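Local coordinates for protein probable hydrolase (Pseudomonas aeruginosa, PDB 7AL6) that is of unknown function but adopts the alpha/beta-hydrolase fold and is probably a hydrolase, perhaps a lipolytic one, at residues Ser44-Ala47 / Pro48-Gly52; Ala67-Ala70 / Glu71-Tyr75; Leu184-Gln187 / Arg188-Pro192. One frame throughout, in Å; residues are numbered along the deposited sequence.

Interaction 1: Ser44-Ala47 / Pro48-Gly52; sequences SRLA and PKLAG
K49 reaches back along one short helical turn to the carbonyl of R45, four residues earlier. K49 CB lies 3.4 Å from L46 O. From there the chain runs straight through K49 CG and CD, each 3.6 Å from R45 O, and K49 CE follows at 3.8 Å. A bend at the last torsion (chi4 55°) then folds the amine onto that same oxygen, a hydrogen bond of 3.0 Å between K49 NZ and R45 O with the amine tilted 29° from the carbonyl plane. K49 NZ has a second anchor in E270, whose carboxylate also takes R45 NH1, so one acid ties both basic side chains to helix 270-284; R45 NE donates to L267 O and R45 NH2 pairs with E180. The backbone closes the turn with K49 N to L46 O at 3.0 Å and L50 N to A47 O at 3.1 Å. L46 CD1 and L50 CD1 meet at 4.0 Å. The segment belongs to the connection between strands 28-33 and 53-58 of the central sheet. L46 and K49 pack on helix 270-284, A47 and L50 on I55 of strand 53-58, P48 on F22 of strand 16-22, and S44 and R45 on L184 of helix 179-189.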
ATOM      1  N   SER A  44       7.936  21.532 -21.903  1.00 24.11           N
ATOM      2  CA  SER A  44       8.766  20.967 -22.999  1.00 31.37           C
ATOM      3  C   SER A  44       9.326  22.074 -23.898  1.00 33.45           C
ATOM      4  O   SER A  44      10.412  21.924 -24.358  1.00 30.17           O
ATOM      5  CB  SER A  44       8.057  19.901 -23.784  1.00 28.98           C
ATOM      6  OG  SER A  44       6.858  20.359 -24.344  1.00 31.26           O
ATOM      7  N   ARG A  45       8.587  23.140 -24.142  1.00 31.67           N
ATOM      8  CA  ARG A  45       9.070  24.250 -24.993  1.00 37.56           C
ATOM      9  C   ARG A  45       9.863  25.275 -24.165  1.00 31.32           C
ATOM     10  O   ARG A  45      10.832  25.792 -24.647  1.00 30.13           O
ATOM     11  CB  ARG A  45       7.897  24.967 -25.653  1.00 31.31           C
ATOM     12  CG  ARG A  45       7.054  24.130 -26.592  1.00 33.97           C
ATOM     13  CD  ARG A  45       6.279  25.082 -27.461  1.00 35.26           C
ATOM     14  NE  ARG A  45       5.112  24.518 -28.075  1.00 39.56           N
ATOM     15  CZ  ARG A  45       5.030  24.202 -29.345  1.00 38.50           C
ATOM     16  NH1 ARG A  45       6.063  24.392 -30.135  1.00 39.26           N
ATOM     17  NH2 ARG A  45       3.923  23.693 -29.821  1.00 33.87           N
ATOM     18  N   LEU A  46       9.370  25.615 -22.985  1.00 33.32           N
ATOM     19  CA  LEU A  46       9.944  26.666 -22.115  1.00 27.26           C
ATOM     20  C   LEU A  46      11.266  26.306 -21.445  1.00 33.79           C
ATOM     21  O   LEU A  46      12.184  27.045 -21.610  1.00 26.39           O
ATOM     22  CB  LEU A  46       8.903  26.989 -21.051  1.00 29.65           C
ATOM     23  CG  LEU A  46       9.317  28.053 -20.054  1.00 27.60           C
ATOM     24  CD1 LEU A  46       9.900  29.240 -20.777  1.00 29.08           C
ATOM     25  CD2 LEU A  46       8.151  28.451 -19.185  1.00 32.64           C
ATOM     26  N   ALA A  47      11.376  25.140 -20.826  1.00 29.20           N
ATOM     27  CA  ALA A  47      12.542  24.782 -19.998  1.00 28.39           C
ATOM     28  C   ALA A  47      13.816  24.797 -20.834  1.00 33.25           C
ATOM     29  O   ALA A  47      14.789  25.320 -20.363  1.00 31.04           O
ATOM     30  CB  ALA A  47      12.349  23.458 -19.318  1.00 29.69           C
ATOM     31  N   PRO A  48      13.883  24.269 -22.063  1.00 29.64           N
ATOM     32  CA  PRO A  48      15.119  24.281 -22.819  1.00 30.78           C
ATOM     33  C   PRO A  48      15.638  25.691 -23.120  1.00 36.42           C
ATOM     34  O   PRO A  48      16.769  25.813 -23.357  1.00 35.60           O
ATOM     35  CB  PRO A  48      14.767  23.565 -24.123  1.00 34.58           C
ATOM     36  CG  PRO A  48      13.581  22.752 -23.776  1.00 34.41           C
ATOM     37  CD  PRO A  48      12.827  23.587 -22.771  1.00 32.55           C
ATOM     38  N   LYS A  49      14.756  26.677 -23.183  1.00 31.90           N
ATOM     39  CA  LYS A  49      15.084  28.093 -23.485  1.00 38.90           C
ATOM     40  C   LYS A  49      15.647  28.834 -22.265  1.00 40.34           C
ATOM     41  O   LYS A  49      16.120  29.929 -22.442  1.00 43.92           O
ATOM     42  CB  LYS A  49      13.836  28.795 -24.015  1.00 35.48           C
ATOM     43  CG  LYS A  49      13.351  28.296 -25.362  1.00 31.55           C
ATOM     44  CD  LYS A  49      12.101  28.959 -25.824  1.00 32.67           C
ATOM     45  CE  LYS A  49      11.681  28.523 -27.205  1.00 37.33           C
ATOM     46  NZ  LYS A  49      11.542  27.059 -27.304  1.00 50.09           N
ATOM     47  N   LEU A  50      15.520  28.297 -21.062  1.00 33.27           N
ATOM     48  CA  LEU A  50      16.015  28.960 -19.838  1.00 29.28           C
ATOM     49  C   LEU A  50      17.402  28.435 -19.478  1.00 41.08           C
ATOM     50  O   LEU A  50      17.499  27.637 -18.578  1.00 36.21           O
ATOM     51  CB  LEU A  50      14.999  28.739 -18.724  1.00 30.94           C
ATOM     52  CG  LEU A  50      13.653  29.417 -18.944  1.00 33.44           C
ATOM     53  CD1 LEU A  50      12.667  29.018 -17.878  1.00 32.52           C
ATOM     54  CD2 LEU A  50      13.811  30.923 -19.002  1.00 32.16           C
ATOM     55  N   ALA A  51      18.436  28.943 -20.135  1.00 41.44           N
ATOM     56  CA  ALA A  51      19.819  28.545 -19.915  1.00 41.21           C
ATOM     57  C   ALA A  51      20.269  28.870 -18.495  1.00 39.38           C
ATOM     58  O   ALA A  51      19.800  29.812 -17.860  1.00 40.58           O
ATOM     59  CB  ALA A  51      20.724  29.267 -20.914  1.00 48.56           C
ATOM     60  N   GLY A  52      21.199  28.086 -17.984  1.00 43.17           N
ATOM     61  CA  GLY A  52      21.711  28.413 -16.669  1.00 46.71           C
ATOM     62  C   GLY A  52      20.807  28.067 -15.502  1.00 42.05           C
ATOM     63  O   GLY A  52      21.239  28.225 -14.347  1.00 45.11           O
TER

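Interaction 2: Ala67-Ala70 / Glu71-Tyr75; sequences AHRA and EGASY
R69 and Y75 meet across the 67-75 loop segment, the arginine chain lying over one face of the phenol ring. R69 leaves its backbone with CG anti to the carbonyl carbon and beside the backbone N (chi1 -62°), then stays extended as far as NE, so that its aliphatic part and the tyrosine slide past each other in opposite directions. R69 CG makes a CH-pi contact over the face, 4.0 Å from the centroid of the Y75 ring. Further along, R69 NE stands 3.8 Å above the plane of the Y75 ring near the rim, and the guanidinium is turned 45° against the ring. R69 NE is also 3.0 Å from S74 O. Y75 in turn swings its ring back across the loop, which carries OH to the start of the arginine: R69 N donates to Y75 OH over 3.1 Å in a nearly straight bond (169°). The same hydroxyl sits at the edge of the H68 imidazole, with Y75 OH 3.9 Å from H68 CB. Between R69 and Y75 the chain reverses in a type II beta turn from A70 to A73, closed by A73 N to A70 O at 3.2 Å, with G72 in the positive-phi position. The methyl of A73 points inward, A73 CB packing 3.9 Å from R69 CB. The turn also meets a second subunit: A73 packs on A73, and A70 on E71, of that neighbour. The contact thus sorts the arginine by chemistry: its methylenes go to the ring and the A73 methyl, while its charge is carried on to D83 of helix 77-91. Y75 OH, hydrogen-bonded to D202 as well as to R69 N, links the loop backbone to an acid that probably polarises the hydroxyl.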
ATOM      1  N   ALA A  67       3.650   8.233  -9.584  1.00 25.19           N
ATOM      2  CA  ALA A  67       2.718   7.294  -8.989  1.00 20.59           C
ATOM      3  C   ALA A  67       1.440   7.995  -8.553  1.00 24.05           C
ATOM      4  O   ALA A  67       1.437   9.187  -8.240  1.00 23.96           O
ATOM      5  CB  ALA A  67       3.378   6.609  -7.797  1.00 25.22           C
ATOM      6  N   HIS A  68       0.346   7.235  -8.554  1.00 24.06           N
ATOM      7  CA  HIS A  68      -0.845   7.596  -7.807  1.00 25.52           C
ATOM      8  C   HIS A  68      -0.576   7.482  -6.307  1.00 25.08           C
ATOM      9  O   HIS A  68       0.214   6.654  -5.856  1.00 30.80           O
ATOM     10  CB  HIS A  68      -2.023   6.684  -8.173  1.00 24.30           C
ATOM     11  CG  HIS A  68      -2.373   6.701  -9.612  1.00 34.78           C
ATOM     12  ND1 HIS A  68      -2.597   7.870 -10.307  1.00 32.69           N
ATOM     13  CD2 HIS A  68      -2.487   5.694 -10.510  1.00 32.75           C
ATOM     14  CE1 HIS A  68      -2.856   7.581 -11.566  1.00 37.69           C
ATOM     15  NE2 HIS A  68      -2.792   6.270 -11.714  1.00 33.20           N
ATOM     16  N   ARG A  69      -1.239   8.327  -5.536  1.00 27.39           N
ATOM     17  CA  ARG A  69      -1.130   8.253  -4.085  1.00 27.61           C
ATOM     18  C   ARG A  69      -1.710   6.939  -3.566  1.00 28.77           C
ATOM     19  O   ARG A  69      -2.592   6.340  -4.184  1.00 24.96           O
ATOM     20  CB  ARG A  69      -1.888   9.407  -3.427  1.00 26.45           C
ATOM     21  CG  ARG A  69      -1.381  10.821  -3.778  1.00 28.06           C
ATOM     22  CD  ARG A  69      -1.894  11.842  -2.744  1.00 29.22           C
ATOM     23  NE  ARG A  69      -1.556  13.207  -3.108  1.00 27.81           N
ATOM     24  CZ  ARG A  69      -0.316  13.689  -3.099  1.00 27.40           C
ATOM     25  NH1 ARG A  69       0.688  12.924  -2.727  1.00 27.20           N
ATOM     26  NH2 ARG A  69      -0.092  14.943  -3.450  1.00 27.53           N
ATOM     27  N   ALA A  70      -1.235   6.521  -2.397  1.00 27.41           N
ATOM     28  CA  ALA A  70      -1.773   5.333  -1.741  1.00 32.21           C
ATOM     29  C   ALA A  70      -3.260   5.496  -1.431  1.00 38.17           C
ATOM     30  O   ALA A  70      -3.827   6.599  -1.463  1.00 31.00           O
ATOM     31  CB  ALA A  70      -0.996   5.034  -0.458  1.00 33.38           C
ATOM     32  N   GLU A  71      -3.900   4.360  -1.144  1.00 34.06           N
ATOM     33  CA  GLU A  71      -5.331   4.327  -0.859  1.00 33.31           C
ATOM     34  C   GLU A  71      -5.699   5.292   0.264  1.00 26.54           C
ATOM     35  O   GLU A  71      -4.999   5.365   1.279  1.00 29.65           O
ATOM     36  CB  GLU A  71      -5.719   2.917  -0.407  1.00 46.37           C
ATOM     37  CG  GLU A  71      -5.505   1.830  -1.402  1.00 65.38           C
ATOM     38  CD  GLU A  71      -6.784   1.480  -2.125  1.00 72.49           C
ATOM     39  OE1 GLU A  71      -6.974   0.285  -2.441  1.00 92.94           O
ATOM     40  OE2 GLU A  71      -7.600   2.398  -2.368  1.00 67.44           O
ATOM     41  N   GLY A  72      -6.830   5.969   0.118  1.00 29.34           N
ATOM     42  CA  GLY A  72      -7.330   6.898   1.111  1.00 31.18           C
ATOM     43  C   GLY A  72      -6.643   8.256   1.183  1.00 33.61           C
ATOM     44  O   GLY A  72      -7.177   9.150   1.834  1.00 29.15           O
ATOM     45  N   ALA A  73      -5.485   8.443   0.547  1.00 28.11           N
ATOM     46  CA  ALA A  73      -4.818   9.740   0.565  1.00 24.28           C
ATOM     47  C   ALA A  73      -5.545  10.736  -0.336  1.00 31.87           C
ATOM     48  O   ALA A  73      -6.178  10.363  -1.316  1.00 32.82           O
ATOM     49  CB  ALA A  73      -3.367   9.608   0.133  1.00 25.84           C
ATOM     50  N   SER A  74      -5.451  12.003   0.018  1.00 29.37           N
ATOM     51  CA  SER A  74      -6.139  13.131  -0.638  1.00 26.84           C
ATOM     52  C   SER A  74      -5.261  13.846  -1.674  1.00 23.57           C
ATOM     53  O   SER A  74      -4.080  13.673  -1.649  1.00 27.83           O
ATOM     54  CB  SER A  74      -6.598  14.045   0.438  1.00 34.12           C
ATOM     55  OG  SER A  74      -5.509  14.625   1.107  1.00 28.29           O
ATOM     56  N   TYR A  75      -5.856  14.621  -2.567  1.00 22.10           N
ATOM     57  CA  TYR A  75      -5.125  15.429  -3.568  1.00 24.04           C
ATOM     58  C   TYR A  75      -5.462  16.906  -3.320  1.00 29.65           C
ATOM     59  O   TYR A  75      -5.966  17.555  -4.186  1.00 25.19           O
ATOM     60  CB  TYR A  75      -5.434  15.012  -5.002  1.00 21.95           C
ATOM     61  CG  TYR A  75      -4.825  13.721  -5.486  1.00 29.86           C
ATOM     62  CD1 TYR A  75      -5.466  12.514  -5.290  1.00 26.83           C
ATOM     63  CD2 TYR A  75      -3.660  13.707  -6.221  1.00 26.27           C
ATOM     64  CE1 TYR A  75      -4.947  11.326  -5.765  1.00 27.18           C
ATOM     65  CE2 TYR A  75      -3.123  12.527  -6.699  1.00 27.13           C
ATOM     66  CZ  TYR A  75      -3.770  11.333  -6.473  1.00 27.56           C
ATOM     67  OH  TYR A  75      -3.257  10.174  -6.927  1.00 28.50           O
TER

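Interaction 3: Leu184-Gln187 / Arg188-Pro192; sequences LLAQ and RGLEP
A186 O is gripped by two backbone amides at the end of helix 179-189, both weakly: G189 N at 3.4 Å and L190 N at 3.3 Å, the latter with a bent N-H...O angle of 131°. The side chain of L190 crowds the same oxygen, L190 CG lying 3.3 Å from A186 O, and continues past it to the A186 methyl, where L190 CD1 and A186 CB meet at 3.8 Å. Its first torsion (chi1 -65°) sets CG beside the backbone N, trans to the carbonyl carbon, and L190 folds back over the last turn. One residue earlier in the helix, R188 N bonds to L185 O at 3.3 Å; L185 O also accepts from the side chain of N39. Here the helix passes directly into strand 190-193, one arm of the antiparallel pair it forms with strand 196-199, and L190 is the first residue to leave helical angles. G189 sits at the bend, its backbone close against L185 O. Water 1 lies within hydrogen-bonding distance of both sides of the junction, 3.0 Å from Q187 O and 2.8 Å from L190 O, and may bridge helix end and strand, though it has more acceptors in reach than protons to give. R188 turns out of the bend with CG anti to its backbone N (chi1 -151°) and runs extended to D59 and E7, which receive its NE and NH2 in salt bridges. The Q187 amide NE2 bonds to Q4 O of a third subunit, while A186 and L190 both pack against W199 of strand 196-199.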
ATOM      1  N   LEU A 184       1.907  17.249 -27.186  1.00 28.99           N
ATOM      2  CA  LEU A 184       3.030  17.196 -26.255  1.00 32.11           C
ATOM      3  C   LEU A 184       2.594  16.624 -24.905  1.00 25.56           C
ATOM      4  O   LEU A 184       3.227  15.722 -24.358  1.00 29.63           O
ATOM      5  CB  LEU A 184       3.628  18.598 -26.117  1.00 35.32           C
ATOM      6  CG  LEU A 184       4.426  19.066 -27.329  1.00 35.51           C
ATOM      7  CD1 LEU A 184       4.681  20.579 -27.266  1.00 35.27           C
ATOM      8  CD2 LEU A 184       5.723  18.322 -27.433  1.00 41.57           C
ATOM      9  N   LEU A 185       1.476  17.096 -24.375  1.00 25.08           N
ATOM     10  CA  LEU A 185       0.977  16.539 -23.140  1.00 31.37           C
ATOM     11  C   LEU A 185       0.612  15.059 -23.276  1.00 37.26           C
ATOM     12  O   LEU A 185       0.809  14.289 -22.327  1.00 27.86           O
ATOM     13  CB  LEU A 185      -0.204  17.352 -22.669  1.00 28.03           C
ATOM     14  CG  LEU A 185       0.153  18.770 -22.195  1.00 30.39           C
ATOM     15  CD1 LEU A 185      -1.123  19.571 -22.093  1.00 23.09           C
ATOM     16  CD2 LEU A 185       0.881  18.732 -20.863  1.00 28.64           C
ATOM     17  N   ALA A 186       0.079  14.646 -24.444  1.00 33.56           N
ATOM     18  CA  ALA A 186      -0.312  13.255 -24.679  1.00 34.69           C
ATOM     19  C   ALA A 186       0.872  12.293 -24.639  1.00 27.36           C
ATOM     20  O   ALA A 186       0.696  11.127 -24.286  1.00 34.57           O
ATOM     21  CB  ALA A 186      -0.997  13.099 -26.046  1.00 27.91           C
ATOM     22  N   GLN A 187       2.061  12.742 -24.983  1.00 27.17           N
ATOM     23  CA  GLN A 187       3.271  11.891 -25.000  1.00 36.49           C
ATOM     24  C   GLN A 187       3.566  11.353 -23.595  1.00 33.55           C
ATOM     25  O   GLN A 187       4.147  10.309 -23.508  1.00 30.06           O
ATOM     26  CB  GLN A 187       4.451  12.659 -25.573  1.00 34.53           C
ATOM     27  CG  GLN A 187       4.239  13.034 -27.019  1.00 48.16           C
ATOM     28  CD  GLN A 187       5.538  13.193 -27.753  1.00 53.03           C
ATOM     29  OE1 GLN A 187       6.266  14.144 -27.547  1.00 52.03           O
ATOM     30  NE2 GLN A 187       5.838  12.239 -28.607  1.00 65.50           N
ATOM     31  N   ARG A 188       3.270  12.131 -22.562  1.00 29.55           N
ATOM     32  CA  ARG A 188       3.492  11.791 -21.145  1.00 20.90           C
ATOM     33  C   ARG A 188       2.185  11.497 -20.413  1.00 23.33           C
ATOM     34  O   ARG A 188       2.284  11.046 -19.315  1.00 25.70           O
ATOM     35  CB  ARG A 188       4.213  12.971 -20.492  1.00 26.77           C
ATOM     36  CG  ARG A 188       5.108  12.627 -19.319  1.00 24.35           C
ATOM     37  CD  ARG A 188       5.916  13.780 -18.759  1.00 25.84           C
ATOM     38  NE  ARG A 188       6.570  13.399 -17.535  1.00 24.19           N
ATOM     39  CZ  ARG A 188       7.830  13.042 -17.433  1.00 33.28           C
ATOM     40  NH1 ARG A 188       8.624  13.084 -18.477  1.00 24.08           N
ATOM     41  NH2 ARG A 188       8.305  12.679 -16.267  1.00 26.78           N
ATOM     42  N   GLY A 189       1.022  11.734 -21.007  1.00 22.82           N
ATOM     43  CA  GLY A 189      -0.273  11.612 -20.317  1.00 25.09           C
ATOM     44  C   GLY A 189      -1.131  10.435 -20.736  1.00 25.93           C
ATOM     45  O   GLY A 189      -2.152  10.242 -20.156  1.00 26.89           O
ATOM     46  N   LEU A 190      -0.723   9.667 -21.720  1.00 27.43           N
ATOM     47  CA  LEU A 190      -1.505   8.520 -22.197  1.00 28.50           C
ATOM     48  C   LEU A 190      -0.919   7.198 -21.701  1.00 21.53           C
ATOM     49  O   LEU A 190       0.311   6.995 -21.722  1.00 25.40           O
ATOM     50  CB  LEU A 190      -1.537   8.506 -23.730  1.00 28.85           C
ATOM     51  CG  LEU A 190      -2.266   9.703 -24.355  1.00 25.17           C
ATOM     52  CD1 LEU A 190      -2.382   9.544 -25.841  1.00 30.66           C
ATOM     53  CD2 LEU A 190      -3.631   9.794 -23.737  1.00 28.13           C
ATOM     54  N   GLU A 191      -1.798   6.318 -21.287  1.00 25.36           N
ATOM     55  CA  GLU A 191      -1.419   4.954 -21.029  1.00 30.18           C
ATOM     56  C   GLU A 191      -2.201   3.989 -21.906  1.00 29.97           C
ATOM     57  O   GLU A 191      -3.354   4.241 -22.235  1.00 28.59           O
ATOM     58  CB  GLU A 191      -1.633   4.580 -19.560  1.00 26.14           C
ATOM     59  CG  GLU A 191      -3.029   4.523 -19.121  1.00 34.42           C
ATOM     60  CD  GLU A 191      -3.105   4.139 -17.641  1.00 44.53           C
ATOM     61  OE1 GLU A 191      -3.135   5.052 -16.789  1.00 47.62           O
ATOM     62  OE2 GLU A 191      -3.076   2.936 -17.324  1.00 40.91           O
ATOM     63  N   PRO A 192      -1.610   2.847 -22.236  1.00 28.59           N
ATOM     64  CA  PRO A 192      -2.313   1.851 -23.052  1.00 30.10           C
ATOM     65  C   PRO A 192      -3.273   1.027 -22.240  1.00 30.91           C
ATOM     66  O   PRO A 192      -2.985   0.628 -21.108  1.00 28.98           O
ATOM     67  CB  PRO A 192      -1.184   0.960 -23.578  1.00 35.35           C
ATOM     68  CG  PRO A 192      -0.181   0.961 -22.376  1.00 32.47           C
ATOM     69  CD  PRO A 192      -0.216   2.468 -21.960  1.00 28.54           C
TER
HETATM   70  O   HOH W   1       2.566   8.676 -21.567  1.00 26.98           O

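How the interactions relate
All three are local contacts in continuous chain, but each turns it differently. Interaction 3 is the buried one, where a helix gives way to a strand; the contact between its segments is mostly backbone hydrogen bonding plus a small apolar contact. Interactions 1 and 2 are partly buried loops on opposite sides of the chain's centre, their centres 31 Å apart, and rely more on long basic side chains that combine aliphatic packing with polar tips. Interactions 1 and 3 touch directly and share neighbours: interaction 1 packs on helix 179-189, which carries interaction 3, and both meet L267. Interactions 2 and 3 both meet neighbouring subunits, whereas no other chain of the assembly touches interaction 1.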